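Long-range contacts in Non-structural polyprotein (Sindbis virus, PDB 4GUA), which is the alphavirus replication polyprotein, whose nsP2-nsP3 part probably cleaves the precursor with a cysteine protease and carries macro and zinc-binding domains: residues 289-294 and 307-312; 352-357 and 381-386; 430-435 and 470-475; 444-449 and 477-482. All coordinates share one frame; numbering follows the deposited sequence.

Contact 1: 289-294 and 307-312; sequences VRVSAA and LIFRQL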
loop_
_atom_site.group_PDB
_atom_site.type_symbol
_atom_site.label_atom_id
_atom_site.label_comp_id
_atom_site.label_asym_id
_atom_site.label_seq_id
_atom_site.Cartn_x
_atom_site.Cartn_y
_atom_site.Cartn_z
ATOM N N VAL A 289 5.754 4.139 12.476
ATOM C CA VAL A 289 4.533 4.820 12.892
ATOM C C VAL A 289 3.916 5.579 11.719
ATOM O O VAL A 289 2.708 5.507 11.483
ATOM C CB VAL A 289 4.820 5.822 14.032
ATOM C CG1 VAL A 289 3.545 6.507 14.467
ATOM C CG2 VAL A 289 5.448 5.115 15.215
ATOM N N ARG A 290 4.762 6.292 10.980
ATOM C CA ARG A 290 4.337 7.065 9.817
ATOM C C ARG A 290 5.234 6.787 8.623
ATOM O O ARG A 290 6.397 6.408 8.775
ATOM C CB ARG A 290 4.431 8.563 10.084
ATOM C CG ARG A 290 3.417 9.164 11.019
ATOM C CD ARG A 290 3.668 10.658 11.055
ATOM N NE ARG A 290 2.792 11.384 11.963
ATOM C CZ ARG A 290 1.643 11.945 11.617
ATOM N NH1 ARG A 290 1.192 11.856 10.371
ATOM N NH2 ARG A 290 0.937 12.594 12.533
ATOM N N VAL A 291 4.691 6.981 7.429
ATOM C CA VAL A 291 5.518 7.036 6.238
ATOM C C VAL A 291 4.912 8.022 5.246
ATOM O O VAL A 291 3.703 8.021 5.008
ATOM C CB VAL A 291 5.716 5.638 5.597
ATOM C CG1 VAL A 291 4.392 4.934 5.411
ATOM C CG2 VAL A 291 6.452 5.758 4.272
ATOM N N SER A 292 5.775 8.860 4.677
ATOM C CA SER A 292 5.389 9.874 3.709
ATOM C C SER A 292 6.419 9.862 2.590
ATOM O O SER A 292 7.201 8.920 2.479
ATOM C CB SER A 292 5.326 11.254 4.355
ATOM O OG SER A 292 4.659 12.179 3.505
ATOM N N ALA A 293 6.374 10.872 1.727
ATOM C CA ALA A 293 7.298 10.977 0.602
ATOM C C ALA A 293 7.626 12.431 0.305
ATOM O O ALA A 293 6.916 13.348 0.730
ATOM C CB ALA A 293 6.702 10.326 -0.628
ATOM N N ALA A 294 8.718 12.636 -0.417
ATOM C CA ALA A 294 9.160 13.973 -0.767
ATOM C C ALA A 294 9.972 13.916 -2.049
ATOM O O ALA A 294 10.641 12.921 -2.323
ATOM C CB ALA A 294 9.993 14.555 0.351
ATOM N N LEU A 307 11.397 8.239 -0.087
ATOM C CA LEU A 307 10.467 7.722 0.911
ATOM C C LEU A 307 10.965 7.976 2.335
ATOM O O LEU A 307 12.111 7.693 2.671
ATOM C CB LEU A 307 10.269 6.222 0.712
ATOM C CG LEU A 307 9.735 5.790 -0.655
ATOM C CD1 LEU A 307 9.730 4.273 -0.767
ATOM C CD2 LEU A 307 8.346 6.355 -0.905
ATOM N N ILE A 308 10.089 8.522 3.167
ATOM C CA ILE A 308 10.421 8.837 4.549
ATOM C C ILE A 308 9.628 7.978 5.539
ATOM O O ILE A 308 8.437 8.170 5.725
ATOM C CB ILE A 308 10.126 10.327 4.806
ATOM C CG1 ILE A 308 10.902 11.176 3.794
ATOM C CG2 ILE A 308 10.492 10.718 6.226
ATOM C CD1 ILE A 308 10.491 12.620 3.746
ATOM N N PHE A 309 10.307 7.025 6.167
ATOM C CA PHE A 309 9.720 6.196 7.217
ATOM C C PHE A 309 10.102 6.770 8.585
ATOM O O PHE A 309 11.285 6.884 8.899
ATOM C CB PHE A 309 10.245 4.758 7.094
ATOM C CG PHE A 309 9.997 4.134 5.749
ATOM C CD1 PHE A 309 10.864 4.358 4.693
ATOM C CD2 PHE A 309 8.902 3.314 5.537
ATOM C CE1 PHE A 309 10.635 3.782 3.443
ATOM C CE2 PHE A 309 8.669 2.734 4.292
ATOM C CZ PHE A 309 9.538 2.970 3.248
ATOM N N ARG A 310 9.110 7.117 9.405
ATOM C CA ARG A 310 9.370 7.830 10.658
ATOM C C ARG A 310 9.080 6.990 11.899
ATOM O O ARG A 310 8.007 6.387 12.007
ATOM C CB ARG A 310 8.504 9.087 10.734
ATOM C CG ARG A 310 8.834 10.164 9.730
ATOM C CD ARG A 310 7.933 11.375 9.937
ATOM N NE ARG A 310 8.065 12.334 8.848
ATOM C CZ ARG A 310 9.102 13.149 8.700
ATOM N NH1 ARG A 310 10.104 13.122 9.573
ATOM N NH2 ARG A 310 9.146 13.991 7.680
ATOM N N GLN A 311 10.007 7.019 12.859
ATOM C CA GLN A 311 9.825 6.332 14.137
ATOM C C GLN A 311 9.687 4.815 14.051
ATOM O O GLN A 311 8.573 4.283 14.095
ATOM C CB GLN A 311 8.630 6.903 14.888
ATOM C CG GLN A 311 8.798 8.333 15.325
ATOM C CD GLN A 311 7.594 8.818 16.098
ATOM O OE1 GLN A 311 7.673 9.061 17.298
ATOM N NE2 GLN A 311 6.460 8.949 15.409
ATOM N N LEU A 312 10.818 4.127 13.903
ATOM C CA LEU A 312 10.815 2.671 13.801
ATOM C C LEU A 312 10.571 2.030 15.155
ATOM O O LEU A 312 11.379 2.182 16.064
ATOM C CB LEU A 312 12.197 2.211 13.332
ATOM C CG LEU A 312 12.557 0.733 13.522
ATOM C CD1 LEU A 312 11.888 -0.112 12.461
ATOM C CD2 LEU A 312 14.060 0.543 13.487
#
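An antiparallel beta hairpin joins Arg290 to Arg310 and Ser292 to Ile308 at the outer edge of a mixed seven-stranded sheet, the order and direction of whose strands match a methyltransferase-like fold. Segment 289-294 is on the outermost strand, and 307-312 on the strand between it and strand 263-269. Ser292 N donates to Ile308 O at 2.9 Å, and Ile308 N returns a bond to Ser292 O. Arg310 N reaches Arg290 O in an almost straight bond, while the answering bond from Arg290 N is weak. There Val289 and Arg290 both face Arg310, a classic beta bulge; Val289 N makes its better bond to Gln311 O, at 3.3 Å.

The side chains alternate between two faces. Arg290, Ser292, Ile308 and Arg310 share one, where Ile308 CG2 sits 3.7 Å above the centre of the Arg310 guanidinium, an apolar bed for a flat cation whose NH2 bonds Gly341 O. Ser292, small and polar, bonds Asp478 through OG. The other face is apolar and is covered by helices 275-286 and 323-333, which suits Val291, Ala293, Leu307 and Phe309. Val291 and Phe309 lie side by side, pointing the same way. Val291 CG2, anti to the backbone N, rests over one face of the phenyl ring in a CH-pi contact, 4.0 Å from the Phe309 ring centroid.

Contact 2: 352-357 and 381-386; sequences NIADCQ and KRWPTS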
loop_
_atom_site.group_PDB
_atom_site.type_symbol
_atom_site.label_atom_id
_atom_site.label_comp_id
_atom_site.label_asym_id
_atom_site.label_seq_id
_atom_site.Cartn_x
_atom_site.Cartn_y
_atom_site.Cartn_z
ATOM N N ASN A 352 -12.019 27.919 22.257
ATOM C CA ASN A 352 -13.194 27.722 21.421
ATOM C C ASN A 352 -12.764 27.421 19.992
ATOM O O ASN A 352 -12.048 28.209 19.370
ATOM C CB ASN A 352 -14.078 28.971 21.447
ATOM C CG ASN A 352 -15.309 28.835 20.571
ATOM O OD1 ASN A 352 -15.588 27.760 20.035
ATOM N ND2 ASN A 352 -16.045 29.930 20.409
ATOM N N ILE A 353 -13.202 26.283 19.468
ATOM C CA ILE A 353 -12.737 25.824 18.167
ATOM C C ILE A 353 -13.136 26.782 17.045
ATOM O O ILE A 353 -12.480 26.832 16.003
ATOM C CB ILE A 353 -13.259 24.402 17.851
ATOM C CG1 ILE A 353 -12.385 23.736 16.788
ATOM C CG2 ILE A 353 -14.720 24.444 17.414
ATOM C CD1 ILE A 353 -12.764 22.296 16.498
ATOM N N ALA A 354 -14.196 27.555 17.260
ATOM C CA ALA A 354 -14.648 28.508 16.249
ATOM C C ALA A 354 -13.551 29.511 15.914
ATOM O O ALA A 354 -13.526 30.082 14.821
ATOM C CB ALA A 354 -15.894 29.234 16.724
ATOM N N ASP A 355 -12.638 29.714 16.855
ATOM C CA ASP A 355 -11.573 30.695 16.682
ATOM C C ASP A 355 -10.289 30.085 16.106
ATOM O O ASP A 355 -9.260 30.760 16.016
ATOM C CB ASP A 355 -11.292 31.411 18.011
ATOM C CG ASP A 355 -12.387 32.413 18.383
ATOM O OD1 ASP A 355 -12.852 33.149 17.485
ATOM O OD2 ASP A 355 -12.775 32.466 19.573
ATOM N N CYS A 356 -10.345 28.817 15.718
ATOM C CA CYS A 356 -9.150 28.111 15.262
ATOM C C CYS A 356 -8.440 28.812 14.095
ATOM O O CYS A 356 -9.076 29.434 13.240
ATOM C CB CYS A 356 -9.495 26.667 14.876
ATOM S SG CYS A 356 -10.585 26.481 13.447
ATOM N N GLN A 357 -7.110 28.718 14.095
ATOM C CA GLN A 357 -6.278 29.243 13.014
ATOM C C GLN A 357 -5.893 28.178 11.982
ATOM O O GLN A 357 -5.219 28.482 11.003
ATOM C CB GLN A 357 -5.005 29.874 13.591
ATOM C CG GLN A 357 -5.229 31.178 14.348
ATOM C CD GLN A 357 -5.798 32.275 13.462
ATOM O OE1 GLN A 357 -5.176 32.673 12.473
ATOM N NE2 GLN A 357 -6.983 32.769 13.810
ATOM N N LYS A 381 -22.572 29.011 14.429
ATOM C CA LYS A 381 -22.681 30.440 14.666
ATOM C C LYS A 381 -21.660 31.232 13.852
ATOM O O LYS A 381 -21.981 32.306 13.347
ATOM C CB LYS A 381 -22.531 30.766 16.148
ATOM C CG LYS A 381 -23.687 30.266 16.988
ATOM C CD LYS A 381 -23.892 31.057 18.275
ATOM C CE LYS A 381 -22.622 31.117 19.128
ATOM N NZ LYS A 381 -22.682 32.210 20.153
ATOM N N ARG A 382 -20.433 30.728 13.735
ATOM C CA ARG A 382 -19.430 31.417 12.914
ATOM C C ARG A 382 -19.490 31.128 11.405
ATOM O O ARG A 382 -19.182 32.003 10.593
ATOM C CB ARG A 382 -18.020 31.153 13.411
ATOM C CG ARG A 382 -16.999 31.829 12.520
ATOM C CD ARG A 382 -15.605 31.632 13.031
ATOM N NE ARG A 382 -15.319 32.464 14.197
ATOM C CZ ARG A 382 -14.334 33.356 14.269
ATOM N NH1 ARG A 382 -13.519 33.556 13.237
ATOM N NH2 ARG A 382 -14.161 34.053 15.383
ATOM N N TRP A 383 -19.844 29.904 11.024
ATOM C CA TRP A 383 -19.863 29.543 9.608
ATOM C C TRP A 383 -21.206 28.954 9.187
ATOM O O TRP A 383 -21.270 27.814 8.723
ATOM C CB TRP A 383 -18.760 28.534 9.293
ATOM C CG TRP A 383 -17.370 29.021 9.565
ATOM C CD1 TRP A 383 -16.658 29.922 8.835
ATOM C CD2 TRP A 383 -16.513 28.598 10.635
ATOM N NE1 TRP A 383 -15.411 30.102 9.390
ATOM C CE2 TRP A 383 -15.295 29.301 10.495
ATOM C CE3 TRP A 383 -16.653 27.699 11.699
ATOM C CZ2 TRP A 383 -14.232 29.137 11.382
ATOM C CZ3 TRP A 383 -15.599 27.536 12.576
ATOM C CH2 TRP A 383 -14.401 28.251 12.410
ATOM N N PRO A 384 -22.284 29.740 9.329
ATOM C CA PRO A 384 -23.637 29.250 9.045
ATOM C C PRO A 384 -23.790 28.613 7.668
ATOM O O PRO A 384 -24.402 27.556 7.556
ATOM C CB PRO A 384 -24.496 30.515 9.134
ATOM C CG PRO A 384 -23.741 31.426 10.020
ATOM C CD PRO A 384 -22.287 31.145 9.769
ATOM N N THR A 385 -23.227 29.239 6.640
ATOM C CA THR A 385 -23.482 28.806 5.269
ATOM C C THR A 385 -22.835 27.459 4.961
ATOM O O THR A 385 -23.108 26.864 3.918
ATOM C CB THR A 385 -23.034 29.866 4.223
ATOM O OG1 THR A 385 -21.653 30.189 4.408
ATOM C CG2 THR A 385 -23.851 31.131 4.366
ATOM N N SER A 386 -21.979 26.974 5.855
ATOM C CA SER A 386 -21.406 25.645 5.678
ATOM C C SER A 386 -22.474 24.586 5.942
ATOM O O SER A 386 -22.334 23.433 5.541
ATOM C CB SER A 386 -20.203 25.440 6.597
ATOM O OG SER A 386 -20.589 25.448 7.958
#
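Ala354 and Asp355 meet Arg382 and Trp383 where the loop between strands 346-349 and 360-364 packs against the C-terminal end of helix 375-382. The tight part is round Trp383, the first residue beyond the helix to leave helical backbone angles. Its indole drives its six-membered ring toward the short 3-10 turn 353-355, and CH2 comes within 3.2 Å of Ala354 O, obliquely to the ring. Cys356 SG lies 4.3 Å from the same Trp383 CH2, and Val361 and Lys405 add to the packing round the indole. A large, flat side chain suits this buried place, and the small Ala354 lets the loop come close, with CB also touching Ala378 of the helix.

The looser side is exposed and ionic. Arg382 CG is anti to the backbone N (chi1 178°), and the chain then bends at chi3. Its CD lies over one face of the Trp383 ring, while Ala354 O stands 3.0 Å above the guanidinium plane, toward the rim, in a contact whose angle is too poor for a hydrogen bond. Asp355 OD1 forms a salt bridge with Arg382 NH2 at 2.6 Å. The two side chains cross at about a right angle; their carboxylate and guanidinium planes are 89° apart, and one oxygen-nitrogen pair carries the bridge.

The loop is shaped from within by Asn352, whose OD1 accepts from Ala354 N at 3.1 Å: an Asx turn leading into the 3-10 turn, set against a helix end of the macro domain's alpha/beta fold.

Contact 3: 430-435 and 470-475; sequences AYHAVA and LTTALD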
loop_
_atom_site.group_PDB
_atom_site.type_symbol
_atom_site.label_atom_id
_atom_site.label_comp_id
_atom_site.label_asym_id
_atom_site.label_seq_id
_atom_site.Cartn_x
_atom_site.Cartn_y
_atom_site.Cartn_z
ATOM N N ALA A 430 -15.415 7.479 10.346
ATOM C CA ALA A 430 -15.623 8.918 10.294
ATOM C C ALA A 430 -14.268 9.589 10.294
ATOM O O ALA A 430 -14.001 10.469 9.463
ATOM C CB ALA A 430 -16.445 9.387 11.479
ATOM N N TYR A 431 -13.411 9.169 11.225
ATOM C CA TYR A 431 -12.046 9.696 11.290
ATOM C C TYR A 431 -11.245 9.425 10.008
ATOM O O TYR A 431 -10.483 10.280 9.557
ATOM C CB TYR A 431 -11.296 9.122 12.490
ATOM C CG TYR A 431 -11.595 9.800 13.816
ATOM C CD1 TYR A 431 -11.266 11.135 14.029
ATOM C CD2 TYR A 431 -12.171 9.090 14.866
ATOM C CE1 TYR A 431 -11.523 11.750 15.247
ATOM C CE2 TYR A 431 -12.430 9.694 16.082
ATOM C CZ TYR A 431 -12.105 11.024 16.270
ATOM O OH TYR A 431 -12.359 11.629 17.483
ATOM N N HIS A 432 -11.408 8.243 9.425
ATOM C CA HIS A 432 -10.690 7.904 8.196
ATOM C C HIS A 432 -11.144 8.794 7.052
ATOM O O HIS A 432 -10.354 9.123 6.167
ATOM C CB HIS A 432 -10.899 6.437 7.818
ATOM C CG HIS A 432 -9.969 5.496 8.521
ATOM N ND1 HIS A 432 -8.607 5.698 8.577
ATOM C CD2 HIS A 432 -10.206 4.350 9.201
ATOM C CE1 HIS A 432 -8.047 4.718 9.261
ATOM N NE2 HIS A 432 -8.995 3.885 9.648
ATOM N N ALA A 433 -12.423 9.160 7.067
ATOM C CA ALA A 433 -12.990 10.022 6.038
ATOM C C ALA A 433 -12.427 11.434 6.167
ATOM O O ALA A 433 -12.111 12.083 5.165
ATOM C CB ALA A 433 -14.498 10.041 6.151
ATOM N N VAL A 434 -12.301 11.910 7.405
ATOM C CA VAL A 434 -11.642 13.185 7.654
ATOM C C VAL A 434 -10.243 13.126 7.047
ATOM O O VAL A 434 -9.813 14.047 6.357
ATOM C CB VAL A 434 -11.540 13.501 9.168
ATOM C CG1 VAL A 434 -10.681 14.737 9.408
ATOM C CG2 VAL A 434 -12.925 13.684 9.780
ATOM N N ALA A 435 -9.544 12.025 7.295
ATOM C CA ALA A 435 -8.192 11.849 6.775
ATOM C C ALA A 435 -8.177 11.802 5.245
ATOM O O ALA A 435 -7.247 12.305 4.605
ATOM C CB ALA A 435 -7.567 10.588 7.352
ATOM N N LEU A 470 -8.863 8.615 16.229
ATOM C CA LEU A 470 -8.401 9.865 15.646
ATOM C C LEU A 470 -6.974 9.730 15.110
ATOM O O LEU A 470 -6.711 10.043 13.946
ATOM C CB LEU A 470 -8.475 10.984 16.687
ATOM C CG LEU A 470 -8.193 12.406 16.199
ATOM C CD1 LEU A 470 -8.849 13.412 17.124
ATOM C CD2 LEU A 470 -6.698 12.672 16.105
ATOM N N THR A 471 -6.053 9.275 15.958
ATOM C CA THR A 471 -4.650 9.160 15.554
ATOM C C THR A 471 -4.446 8.036 14.545
ATOM O O THR A 471 -3.626 8.160 13.636
ATOM C CB THR A 471 -3.694 8.942 16.758
ATOM O OG1 THR A 471 -4.051 7.749 17.460
ATOM C CG2 THR A 471 -3.746 10.122 17.712
ATOM N N THR A 472 -5.196 6.948 14.698
ATOM C CA THR A 472 -5.085 5.825 13.774
ATOM C C THR A 472 -5.329 6.341 12.368
ATOM O O THR A 472 -4.599 6.011 11.432
ATOM C CB THR A 472 -6.114 4.717 14.067
ATOM O OG1 THR A 472 -5.837 4.103 15.332
ATOM C CG2 THR A 472 -6.071 3.656 12.980
ATOM N N ALA A 473 -6.363 7.161 12.236
ATOM C CA ALA A 473 -6.724 7.746 10.955
ATOM C C ALA A 473 -5.746 8.840 10.514
ATOM O O ALA A 473 -5.336 8.878 9.354
ATOM C CB ALA A 473 -8.141 8.304 11.019
ATOM N N LEU A 474 -5.381 9.729 11.436
ATOM C CA LEU A 474 -4.656 10.949 11.076
ATOM C C LEU A 474 -3.134 10.832 11.089
ATOM O O LEU A 474 -2.440 11.766 10.695
ATOM C CB LEU A 474 -5.110 12.116 11.959
ATOM C CG LEU A 474 -6.490 12.647 11.569
ATOM C CD1 LEU A 474 -7.102 13.460 12.684
ATOM C CD2 LEU A 474 -6.380 13.489 10.311
ATOM N N ASP A 475 -2.613 9.699 11.541
ATOM C CA ASP A 475 -1.201 9.398 11.336
ATOM C C ASP A 475 -0.986 9.190 9.839
ATOM O O ASP A 475 0.121 9.321 9.316
ATOM C CB ASP A 475 -0.808 8.132 12.092
ATOM C CG ASP A 475 -0.711 8.349 13.589
ATOM O OD1 ASP A 475 -0.805 9.514 14.033
ATOM O OD2 ASP A 475 -0.537 7.346 14.318
#
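Tyr431 lays its ring against Leu470 where helices 420-440 and 463-474 pack side by side on one face of the macro domain's central sheet, a part of its alpha/beta/alpha fold. The two short axes run 8.1 Å apart at 33°, a close approach made possible by small residues. Leu470 meets the face of the phenol: its CA stands 3.5 Å above the ring plane, over the centre, while its CB makes a CH-pi contact with the ring. The two side chains cross obliquely, and Leu470 CG, anti to the backbone N (chi1 -173°), also touches Tyr431 CE1. An aromatic with a polar tip suits this buried place, because the Tyr431 hydroxyl is hydrogen-bonded to Ser466 OG and Leu451 N.

Ala473 fills the middle of the interface. Its single methyl lies between Tyr431 and His432, 3.6 Å from Tyr431 CB and equally near His432 ND1. The imidazole approaches obliquely, and its NE2 is bonded to Leu653 O. One turn on, the two helices meet through Ala435, whose CB touches Leu474 CD2 and sits 3.5 Å from Ala473 O.

Contact 4: 444-449 and 477-482; sequences KSVAIP and TDADVT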
loop_
_atom_site.group_PDB
_atom_site.type_symbol
_atom_site.label_atom_id
_atom_site.label_comp_id
_atom_site.label_asym_id
_atom_site.label_seq_id
_atom_site.Cartn_x
_atom_site.Cartn_y
_atom_site.Cartn_z
ATOM N N LYS A 444 -3.093 21.424 5.230
ATOM C CA LYS A 444 -1.856 21.485 6.000
ATOM C C LYS A 444 -2.071 21.384 7.520
ATOM O O LYS A 444 -1.230 20.851 8.247
ATOM C CB LYS A 444 -1.100 22.771 5.661
ATOM C CG LYS A 444 -0.742 22.929 4.189
ATOM C CD LYS A 444 0.523 22.159 3.848
ATOM C CE LYS A 444 1.151 22.646 2.546
ATOM N NZ LYS A 444 2.219 21.724 2.046
ATOM N N SER A 445 -3.188 21.916 8.001
ATOM C CA SER A 445 -3.504 21.862 9.421
ATOM C C SER A 445 -4.995 21.639 9.599
ATOM O O SER A 445 -5.808 22.141 8.815
ATOM C CB SER A 445 -3.115 23.169 10.112
ATOM O OG SER A 445 -3.664 24.288 9.431
ATOM N N VAL A 446 -5.368 20.912 10.644
ATOM C CA VAL A 446 -6.775 20.652 10.868
ATOM C C VAL A 446 -7.112 20.728 12.350
ATOM O O VAL A 446 -6.397 20.179 13.185
ATOM C CB VAL A 446 -7.181 19.282 10.275
ATOM C CG1 VAL A 446 -6.254 18.196 10.769
ATOM C CG2 VAL A 446 -8.623 18.957 10.618
ATOM N N ALA A 447 -8.182 21.451 12.673
ATOM C CA ALA A 447 -8.709 21.477 14.031
ATOM C C ALA A 447 -9.812 20.453 14.104
ATOM O O ALA A 447 -10.711 20.452 13.266
ATOM C CB ALA A 447 -9.254 22.848 14.371
ATOM N N ILE A 448 -9.753 19.588 15.110
ATOM C CA ILE A 448 -10.714 18.502 15.216
ATOM C C ILE A 448 -11.073 18.214 16.674
ATOM O O ILE A 448 -10.216 18.269 17.555
ATOM C CB ILE A 448 -10.132 17.251 14.539
ATOM C CG1 ILE A 448 -11.047 16.049 14.716
ATOM C CG2 ILE A 448 -8.751 16.946 15.095
ATOM C CD1 ILE A 448 -10.605 14.865 13.897
ATOM N N PRO A 449 -12.352 17.919 16.938
ATOM C CA PRO A 449 -12.798 17.517 18.271
ATOM C C PRO A 449 -12.781 16.004 18.403
ATOM O O PRO A 449 -12.501 15.329 17.417
ATOM C CB PRO A 449 -14.235 18.027 18.300
ATOM C CG PRO A 449 -14.697 17.817 16.905
ATOM C CD PRO A 449 -13.493 18.079 16.021
ATOM N N THR A 477 -2.082 11.005 7.504
ATOM C CA THR A 477 -1.994 12.254 6.747
ATOM C C THR A 477 -0.650 12.962 6.970
ATOM O O THR A 477 0.168 12.530 7.781
ATOM C CB THR A 477 -3.107 13.239 7.162
ATOM O OG1 THR A 477 -2.851 13.730 8.485
ATOM C CG2 THR A 477 -4.469 12.568 7.118
ATOM N N ASP A 478 -0.429 14.046 6.233
ATOM C CA ASP A 478 0.734 14.913 6.431
ATOM C C ASP A 478 0.403 16.161 7.251
ATOM O O ASP A 478 1.238 17.040 7.413
ATOM C CB ASP A 478 1.326 15.321 5.088
ATOM C CG ASP A 478 2.022 14.172 4.391
ATOM O OD1 ASP A 478 2.575 13.301 5.096
ATOM O OD2 ASP A 478 2.012 14.137 3.142
ATOM N N ALA A 479 -0.827 16.243 7.744
ATOM C CA ALA A 479 -1.323 17.454 8.387
ATOM C C ALA A 479 -0.886 17.585 9.843
ATOM O O ALA A 479 -0.759 16.592 10.551
ATOM C CB ALA A 479 -2.842 17.486 8.302
ATOM N N ASP A 480 -0.640 18.820 10.273
ATOM C CA ASP A 480 -0.498 19.135 11.689
ATOM C C ASP A 480 -1.890 19.135 12.295
ATOM O O ASP A 480 -2.792 19.785 11.773
ATOM C CB ASP A 480 0.152 20.509 11.879
ATOM C CG ASP A 480 1.652 20.490 11.636
ATOM O OD1 ASP A 480 2.307 19.475 11.958
ATOM O OD2 ASP A 480 2.179 21.493 11.113
ATOM N N VAL A 481 -2.064 18.433 13.407
ATOM C CA VAL A 481 -3.385 18.287 14.006
ATOM C C VAL A 481 -3.488 18.991 15.349
ATOM O O VAL A 481 -2.636 18.832 16.215
ATOM C CB VAL A 481 -3.759 16.801 14.189
ATOM C CG1 VAL A 481 -5.106 16.670 14.878
ATOM C CG2 VAL A 481 -3.782 16.095 12.847
ATOM N N THR A 482 -4.527 19.802 15.495
ATOM C CA THR A 482 -4.828 20.442 16.765
ATOM C C THR A 482 -6.180 19.954 17.289
ATOM O O THR A 482 -7.227 20.235 16.707
ATOM C CB THR A 482 -4.852 21.969 16.625
ATOM O OG1 THR A 482 -3.562 22.427 16.196
ATOM C CG2 THR A 482 -5.203 22.619 17.952
#
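Lys444 and Asp480 open a run of parallel pairing between strands 445-448 and 480-484, two neighbours in the macro domain's sheet joined by a beta-alpha-beta crossover through helix 463-474. Four backbone bonds tie them. Lys444 O accepts from Asp480 N at 2.9 Å, and Asp480 O from Val446 N; Val446 O then takes Thr482 N in a nearly straight bond of 3.0 Å, and Thr482 O takes Ile448 N at 3.1 Å. Between them, Ser445 CA and Ala447 CA send CA-H...O contacts to Asp480 O and Thr482 O, so each of these carbonyls has a second, weaker partner.

The polar side chains find their partners beyond the two strands. Ser445 OG bonds Glu359 N, Asp480 OD1 takes Ser345 N, Thr482 OG1 pairs with Glu358 and Lys444 forms a salt bridge with Asp338. On the other face Val446 and Val481 lie side by side, CG1 to CG2 at 3.9 Å, and Ile448 CG2 meets Val481 CG1 at 3.7 Å, branched side chains suited to strands under a helix layer.

The chemistry thus divides the work: main-chain bonds fix the pairing of the strands, while hydroxyls and charges link them to the surrounding loops.

How the contacts relate
Contacts 3 and 4 cross along the chain and share one macro-domain unit: the helices of contact 3 lie on the strand pair of contact 4, with Tyr431 and Leu470 meeting Ile448. Contact 2 reaches strand 445-448 of that pair from elsewhere, Ile353 and Cys356 packing on Ala447, and combines a buried tryptophan with an exposed salt bridge. Contact 1 belongs to another sheet, yet Ser292 probably hydrogen-bonds Asp478 and Arg290 packs against Asp475 and Thr477, which brings the two sheets' domains together. Contacts 1 and 4 rest on backbone bonding, antiparallel in one and parallel in the other, whereas contact 3 is apolar helix packing. All are largely buried, contact 2 lying farthest from the chain's centre.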